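Local coordinates for protein probable translation initiation factor eIF-2B subunit gamma (Schizosaccharomyces pombe, PDB 5B04) that forms part of the translation initiation factor eIF2B complex, which catalyses the exchange of GDP for GTP on the gamma subunit of eIF2, at residues 42-47 / 89-94. The protein carries 3 engineered substitutions. Residues are numbered along the deposited sequence; the frame is centred on the assembly and turned at random.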
ATOM      1  N   VAL E  42      32.819 -32.199  45.130  1.00 77.95           N
ATOM      2  CA  VAL E  42      33.571 -33.194  45.884  1.00 77.47           C
ATOM      3  C   VAL E  42      34.789 -33.665  45.096  1.00 78.33           C
ATOM      4  O   VAL E  42      34.656 -34.300  44.050  1.00 75.04           O
ATOM      5  CB  VAL E  42      32.709 -34.417  46.239  1.00 84.65           C
ATOM      6  CG1 VAL E  42      33.571 -35.500  46.864  1.00 84.37           C
ATOM      7  CG2 VAL E  42      31.575 -34.020  47.171  1.00 89.37           C
ATOM      8  N   VAL E  43      35.975 -33.346  45.602  1.00 82.52           N
ATOM      9  CA  VAL E  43      37.213 -33.797  44.981  1.00 75.24           C
ATOM     10  C   VAL E  43      37.792 -34.974  45.755  1.00 78.17           C
ATOM     11  O   VAL E  43      38.058 -34.867  46.952  1.00 84.15           O
ATOM     12  CB  VAL E  43      38.259 -32.669  44.911  1.00 67.32           C
ATOM     13  CG1 VAL E  43      39.591 -33.211  44.412  1.00 76.72           C
ATOM     14  CG2 VAL E  43      37.766 -31.544  44.019  1.00 68.91           C
ATOM     15  N   PHE E  44      37.980 -36.099  45.073  1.00 82.14           N
ATOM     16  CA  PHE E  44      38.554 -37.276  45.712  1.00 75.44           C
ATOM     17  C   PHE E  44      40.054 -37.360  45.452  1.00 79.59           C
ATOM     18  O   PHE E  44      40.498 -37.403  44.305  1.00 82.86           O
ATOM     19  CB  PHE E  44      37.860 -38.551  45.230  1.00 84.29           C
ATOM     20  CG  PHE E  44      38.411 -39.808  45.845  1.00106.56           C
ATOM     21  CD1 PHE E  44      38.679 -39.869  47.202  1.00106.08           C
ATOM     22  CD2 PHE E  44      38.656 -40.928  45.067  1.00112.25           C
ATOM     23  CE1 PHE E  44      39.191 -41.021  47.772  1.00 96.22           C
ATOM     24  CE2 PHE E  44      39.162 -42.085  45.633  1.00 98.25           C
ATOM     25  CZ  PHE E  44      39.427 -42.131  46.988  1.00 85.35           C
ATOM     26  N   ALA E  45      40.826 -37.380  46.533  1.00104.29           N
ATOM     27  CA  ALA E  45      42.277 -37.470  46.447  1.00104.81           C
ATOM     28  C   ALA E  45      42.771 -38.753  47.102  1.00 93.01           C
ATOM     29  O   ALA E  45      43.211 -38.745  48.252  1.00 93.18           O
ATOM     30  CB  ALA E  45      42.922 -36.258  47.095  1.00 82.97           C
ATOM     31  N   GLY E  46      42.696 -39.854  46.365  1.00 77.87           N
ATOM     32  CA  GLY E  46      43.074 -41.147  46.902  1.00 89.73           C
ATOM     33  C   GLY E  46      44.554 -41.445  46.772  1.00 99.03           C
ATOM     34  O   GLY E  46      45.311 -40.667  46.191  1.00106.46           O
ATOM     35  N   PHE E  47      44.961 -42.579  47.331  1.00110.04           N
ATOM     36  CA  PHE E  47      46.320 -43.081  47.185  1.00108.67           C
ATOM     37  C   PHE E  47      46.603 -43.359  45.715  1.00107.89           C
ATOM     38  O   PHE E  47      45.700 -43.733  44.967  1.00122.57           O
ATOM     39  CB  PHE E  47      46.503 -44.344  48.030  1.00114.57           C
ATOM     40  CG  PHE E  47      47.852 -44.991  47.894  1.00132.80           C
ATOM     41  CD1 PHE E  47      48.918 -44.575  48.672  1.00139.54           C
ATOM     42  CD2 PHE E  47      48.046 -46.039  47.007  1.00126.78           C
ATOM     43  CE1 PHE E  47      50.155 -45.178  48.559  1.00118.54           C
ATOM     44  CE2 PHE E  47      49.281 -46.644  46.886  1.00121.89           C
ATOM     45  CZ  PHE E  47      50.338 -46.214  47.662  1.00133.52           C
ATOM     46  N   ILE E  89      34.416 -29.893  49.060  1.00 73.66           N
ATOM     47  CA  ILE E  89      34.757 -30.984  49.965  1.00 77.97           C
ATOM     48  C   ILE E  89      35.916 -31.792  49.394  1.00 89.08           C
ATOM     49  O   ILE E  89      35.876 -32.217  48.240  1.00 92.18           O
ATOM     50  CB  ILE E  89      33.556 -31.918  50.207  1.00 80.21           C
ATOM     51  CG1 ILE E  89      32.390 -31.144  50.823  1.00 67.99           C
ATOM     52  CG2 ILE E  89      33.956 -33.084  51.100  1.00 84.25           C
ATOM     53  CD1 ILE E  89      31.152 -31.986  51.044  1.00 90.81           C
ATOM     54  N   LEU E  90      36.950 -32.002  50.202  1.00 87.75           N
ATOM     55  CA  LEU E  90      38.118 -32.747  49.750  1.00 82.94           C
ATOM     56  C   LEU E  90      38.276 -34.057  50.512  1.00 84.57           C
ATOM     57  O   LEU E  90      38.708 -34.072  51.665  1.00 92.64           O
ATOM     58  CB  LEU E  90      39.382 -31.900  49.903  1.00 82.93           C
ATOM     59  CG  LEU E  90      40.698 -32.552  49.476  1.00 89.70           C
ATOM     60  CD1 LEU E  90      40.578 -33.181  48.097  1.00 81.58           C
ATOM     61  CD2 LEU E  90      41.809 -31.522  49.493  1.00 91.45           C
ATOM     62  N   ILE E  91      37.922 -35.155  49.855  1.00 76.05           N
ATOM     63  CA  ILE E  91      38.091 -36.483  50.427  1.00 77.72           C
ATOM     64  C   ILE E  91      39.504 -36.989  50.156  1.00 92.72           C
ATOM     65  O   ILE E  91      40.023 -36.829  49.051  1.00 99.57           O
ATOM     66  CB  ILE E  91      37.072 -37.485  49.855  1.00 73.86           C
ATOM     67  CG1 ILE E  91      35.651 -37.116  50.278  1.00 70.68           C
ATOM     68  CG2 ILE E  91      37.409 -38.888  50.307  1.00 99.69           C
ATOM     69  CD1 ILE E  91      34.581 -37.894  49.544  1.00 73.03           C
ATOM     70  N   CYS E  92      40.124 -37.593  51.165  1.00 95.10           N
ATOM     71  CA  CYS E  92      41.462 -38.150  51.004  1.00 99.74           C
ATOM     72  C   CYS E  92      41.734 -39.240  52.034  1.00 97.84           C
ATOM     73  O   CYS E  92      40.833 -39.672  52.751  1.00106.67           O
ATOM     74  CB  CYS E  92      42.516 -37.047  51.125  1.00100.84           C
ATOM     75  SG  CYS E  92      42.687 -36.349  52.785  1.00106.31           S
ATOM     76  N   MET E  93      42.985 -39.682  52.093  1.00106.71           N
ATOM     77  CA  MET E  93      43.401 -40.685  53.063  1.00105.04           C
ATOM     78  C   MET E  93      44.051 -40.002  54.259  1.00112.02           C
ATOM     79  O   MET E  93      44.646 -38.932  54.117  1.00106.61           O
ATOM     80  CB  MET E  93      44.365 -41.683  52.421  1.00 98.84           C
ATOM     81  CG  MET E  93      43.858 -42.264  51.111  1.00 80.79           C
ATOM     82  SD  MET E  93      42.257 -43.069  51.298  1.00 95.90           S
ATOM     83  CE  MET E  93      41.813 -43.362  49.588  1.00116.90           C
ATOM     84  N   GLU E  94      43.932 -40.613  55.435  1.00120.00           N
ATOM     85  CA  GLU E  94      44.495 -40.035  56.652  1.00117.46           C
ATOM     86  C   GLU E  94      46.001 -39.870  56.520  1.00109.68           C
ATOM     87  O   GLU E  94      46.580 -38.908  57.024  1.00104.19           O
ATOM     88  CB  GLU E  94      44.191 -40.902  57.868  1.00111.99           C
ATOM     89  CG  GLU E  94      43.035 -41.855  57.705  1.00125.87           C
ATOM     90  CD  GLU E  94      42.471 -42.265  59.041  1.00130.69           C
ATOM     91  OE1 GLU E  94      42.654 -41.512  60.021  1.00124.95           O
ATOM     92  OE2 GLU E  94      41.901 -43.370  59.130  1.00138.93           O
TER
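F44 and I91 meet on one face of two parallel strands, where the two side chains cross at a slant, F44 CD1 3.5 Å from I91 CG2. With CG anti to the backbone N (chi1 180°), the ring starts out beside its own carbonyl carbon, in the direction of the loop. There its rim, at CZ, meets M93 CE near the ring plane at 3.7 Å, while G46 N lies over the centre of one ring face. M93 bends at chi2 (-57°), which turns SD; its terminal CE also lies 3.7 Å from G46 CA. G46, having no side chain, lets its backbone lie close to the ring. Further back, V42 CG1 touches I91 CD1 at 3.7 Å, and helix 128-134 packs on this face. On the opposite face L90 CD1 reaches V43 CG1 (3.8 Å) and A45 CB; small A45 also sits beside C92, and helices 74-82 and 97-105 cover this side. Between the faces, I89 O accepts from V43 N, V43 O from I91 N, and I91 O from A45 N, the last at 2.7 Å. An alanine in place of F44 would probably leave I91 CG2 and M93 CE without their aromatic partner and M93 freer to turn. Valine, leucine and isoleucine, with F44, M93, A45 and C92, thus keep both faces apolar, while V42 and F44 bond through their backbones to strand 142-147, which makes this a helix-flanked centre of the nucleotidyltransferase-like, Rossmann-type sheet.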